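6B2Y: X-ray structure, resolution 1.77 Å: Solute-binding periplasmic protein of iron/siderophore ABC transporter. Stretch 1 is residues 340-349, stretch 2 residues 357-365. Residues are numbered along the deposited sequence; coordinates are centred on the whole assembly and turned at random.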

# COMPACT_ATOMS: atom_id res chain seq x y z
N VAL A 340 5.96 -0.67 -5.67
CA VAL A 340 6.72 -0.42 -6.89
C VAL A 340 5.76 -0.28 -8.08
O VAL A 340 6.07 0.43 -9.05
CB VAL A 340 7.78 -1.51 -7.12
CG1 VAL A 340 7.18 -2.91 -7.15
CG2 VAL A 340 8.61 -1.24 -8.41
N LEU A 341 4.60 -0.93 -8.02
CA LEU A 341 3.64 -0.77 -9.11
C LEU A 341 3.09 0.64 -9.18
O LEU A 341 2.79 1.14 -10.27
CB LEU A 341 2.51 -1.78 -8.98
CG LEU A 341 2.99 -3.23 -9.01
CD1 LEU A 341 1.90 -4.18 -8.53
CD2 LEU A 341 3.46 -3.60 -10.39
N ALA A 342 2.95 1.31 -8.03
CA ALA A 342 2.52 2.70 -8.07
C ALA A 342 3.65 3.61 -8.56
O ALA A 342 3.40 4.57 -9.30
CB ALA A 342 2.06 3.14 -6.68
N ILE A 343 4.89 3.32 -8.16
CA ILE A 343 6.00 4.14 -8.63
C ILE A 343 6.10 4.10 -10.15
O ILE A 343 6.26 5.15 -10.81
CB ILE A 343 7.31 3.69 -7.97
CG1 ILE A 343 7.26 3.95 -6.46
CG2 ILE A 343 8.50 4.38 -8.62
CD1 ILE A 343 8.37 3.18 -5.73
N GLN A 344 5.96 2.91 -10.73
CA GLN A 344 6.04 2.76 -12.18
C GLN A 344 4.86 3.42 -12.87
O GLN A 344 5.02 4.06 -13.91
CB GLN A 344 6.13 1.28 -12.56
CG GLN A 344 7.46 0.62 -12.24
CD GLN A 344 7.54 -0.77 -12.82
OE1 GLN A 344 6.54 -1.33 -13.30
NE2 GLN A 344 8.72 -1.35 -12.80
N SER A 345 3.66 3.27 -12.30
CA SER A 345 2.48 3.90 -12.90
C SER A 345 2.59 5.42 -12.87
O SER A 345 2.29 6.09 -13.87
CB SER A 345 1.21 3.45 -12.17
OG SER A 345 0.88 2.11 -12.51
N PHE A 346 3.03 5.99 -11.74
CA PHE A 346 3.24 7.43 -11.67
C PHE A 346 4.21 7.90 -12.76
O PHE A 346 3.94 8.87 -13.47
CB PHE A 346 3.79 7.85 -10.30
CG PHE A 346 2.78 7.80 -9.19
CD1 PHE A 346 1.57 7.13 -9.36
CD2 PHE A 346 3.06 8.39 -7.97
CE1 PHE A 346 0.65 7.07 -8.33
CE2 PHE A 346 2.15 8.33 -6.93
CZ PHE A 346 0.93 7.67 -7.12
N ALA A 347 5.35 7.22 -12.87
CA ALA A 347 6.38 7.64 -13.82
C ALA A 347 5.85 7.60 -15.25
O ALA A 347 6.10 8.53 -16.03
CB ALA A 347 7.60 6.74 -13.69
N LYS A 348 5.14 6.54 -15.60
CA LYS A 348 4.61 6.41 -16.96
C LYS A 348 3.58 7.50 -17.25
O LYS A 348 3.48 7.97 -18.39
CB LYS A 348 4.02 5.02 -17.15
CG LYS A 348 3.80 4.61 -18.61
CD LYS A 348 3.17 3.24 -18.71
CE LYS A 348 2.79 2.91 -20.14
NZ LYS A 348 3.98 2.58 -20.98
N TRP A 349 2.77 7.88 -16.25
CA TRP A 349 1.85 9.00 -16.43
C TRP A 349 2.61 10.31 -16.60
O TRP A 349 2.24 11.13 -17.46
CB TRP A 349 0.90 9.12 -15.25
CG TRP A 349 -0.02 7.97 -15.07
CD1 TRP A 349 -0.47 7.10 -16.02
CD2 TRP A 349 -0.63 7.56 -13.83
NE1 TRP A 349 -1.32 6.17 -15.46
CE2 TRP A 349 -1.44 6.44 -14.12
CE3 TRP A 349 -0.57 8.03 -12.52
CZ2 TRP A 349 -2.17 5.78 -13.13
CZ3 TRP A 349 -1.30 7.38 -11.54
CH2 TRP A 349 -2.09 6.27 -11.85
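Stretch 2, residues 357-365: DLDPKKTMD

Stretch 2 enters as an extended segment and then turns into a helix that runs back along the helix of stretch 1. Asp-357 to Asp-359 are non-helical, with Leu-358 and Asp-359 at phi/psi of -96/128° and -127/97°; the helix begins at Pro-360 and continues beyond Asp-365. Its axis makes an angle of 167° with that of helix 340-349, so the two are nearly antiparallel, and they approach to 9.7 Å. Leu-358 lies near Lys-348, with CA atoms 7.2 Å apart, whereas the CA atoms of Pro-360 and Leu-341 are separated by 6.0 Å.

Leu-358 from stretch 2 and Gln-344 and Leu-341 from stretch 1 have the most surface covered in the contact, followed closely by Pro-360. Leu-358 and Pro-360 both direct their CA-to-CB bonds toward stretch 1. Gln-344 meets three residues of stretch 2: its CD lies 3.9 Å from CD1 of Leu-358, its OE1 lies 3.6 Å from CA of Pro-360, and, one helical turn further on, OE1 accepts a hydrogen bond of 2.7 Å from OG1 of Thr-363. The amide of Gln-344 is thereby engaged at both ends, since NE2 is bonded elsewhere in the structure. Leu-341 supplies apolar packing: its CD2 lies 3.6 Å from CG2 of Thr-363 and 3.9 Å from CB of Met-364.

The carbonyl O of Leu-358 accepts a short hydrogen bond of 2.6 Å from NZ of Lys-348. To reach that carbonyl, the lysine chain extends through three t torsions before turning at chi4 (p), and on the way its CD passes 3.9 Å from CD of Pro-360. The proline ring also meets Ser-345, with CB 3.8 Å from OG. Asp-359, whose CA-to-CB bond points away from stretch 1, caps the new helix through OD1, which accepts weak hydrogen bonds from N of Lys-361 (2.8 Å) and N of Lys-362 (3.4 Å).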

# COMPACT_ATOMS: atom_id res chain seq x y z
N ASP A 357 8.18 1.98 -23.22
CA ASP A 357 8.57 0.57 -23.12
C ASP A 357 8.25 -0.04 -21.75
O ASP A 357 8.41 -1.25 -21.59
CB ASP A 357 10.06 0.43 -23.41
CG ASP A 357 10.93 1.31 -22.50
OD1 ASP A 357 11.84 0.76 -21.84
OD2 ASP A 357 10.69 2.54 -22.43
N LEU A 358 7.80 0.76 -20.79
CA LEU A 358 7.55 0.29 -19.43
C LEU A 358 6.08 -0.06 -19.27
O LEU A 358 5.21 0.77 -19.56
CB LEU A 358 7.96 1.36 -18.41
CG LEU A 358 7.70 1.08 -16.92
CD1 LEU A 358 8.52 -0.11 -16.50
CD2 LEU A 358 8.03 2.30 -16.07
N ASP A 359 5.80 -1.27 -18.78
CA ASP A 359 4.44 -1.78 -18.63
C ASP A 359 4.23 -2.26 -17.20
O ASP A 359 4.57 -3.41 -16.87
CB ASP A 359 4.17 -2.90 -19.62
CG ASP A 359 2.76 -3.47 -19.50
OD1 ASP A 359 1.98 -3.02 -18.63
OD2 ASP A 359 2.44 -4.38 -20.30
N PRO A 360 3.65 -1.42 -16.33
CA PRO A 360 3.35 -1.87 -14.96
C PRO A 360 2.50 -3.13 -14.90
O PRO A 360 2.62 -3.90 -13.93
CB PRO A 360 2.61 -0.68 -14.35
CG PRO A 360 3.10 0.49 -15.13
CD PRO A 360 3.35 0.00 -16.52
N LYS A 361 1.65 -3.37 -15.90
CA LYS A 361 0.85 -4.59 -15.88
C LYS A 361 1.74 -5.83 -15.98
O LYS A 361 1.50 -6.83 -15.30
CB LYS A 361 -0.19 -4.56 -17.01
CG LYS A 361 -1.31 -3.57 -16.78
CD LYS A 361 -1.91 -3.07 -18.09
CE LYS A 361 -3.38 -2.71 -17.91
NZ LYS A 361 -4.29 -3.70 -18.56
N LYS A 362 2.77 -5.78 -16.81
CA LYS A 362 3.70 -6.90 -16.86
C LYS A 362 4.49 -7.03 -15.55
O LYS A 362 4.75 -8.14 -15.09
CB LYS A 362 4.63 -6.78 -18.06
CG LYS A 362 5.65 -7.91 -18.18
CD LYS A 362 5.03 -9.31 -18.02
CE LYS A 362 3.94 -9.61 -19.07
NZ LYS A 362 3.05 -10.72 -18.60
N THR A 363 4.88 -5.90 -14.95
CA THR A 363 5.54 -5.97 -13.65
C THR A 363 4.67 -6.70 -12.64
O THR A 363 5.15 -7.56 -11.89
CB THR A 363 5.88 -4.57 -13.15
OG1 THR A 363 6.67 -3.90 -14.13
CG2 THR A 363 6.64 -4.64 -11.83
N MET A 364 3.37 -6.37 -12.62
CA MET A 364 2.46 -7.04 -11.71
C MET A 364 2.32 -8.53 -12.04
O MET A 364 2.33 -9.37 -11.14
CB MET A 364 1.10 -6.34 -11.74
CG MET A 364 0.07 -7.03 -10.92
SD MET A 364 -1.53 -6.35 -11.28
CE MET A 364 -1.77 -5.36 -9.88
N ASP A 365 2.26 -8.87 -13.33
CA ASP A 365 2.28 -10.28 -13.73
C ASP A 365 3.49 -11.01 -13.17
O ASP A 365 3.39 -12.14 -12.68
CB ASP A 365 2.25 -10.40 -15.26
CG ASP A 365 0.86 -10.27 -15.83
OD1 ASP A 365 -0.12 -10.34 -15.07
OD2 ASP A 365 0.75 -10.08 -17.06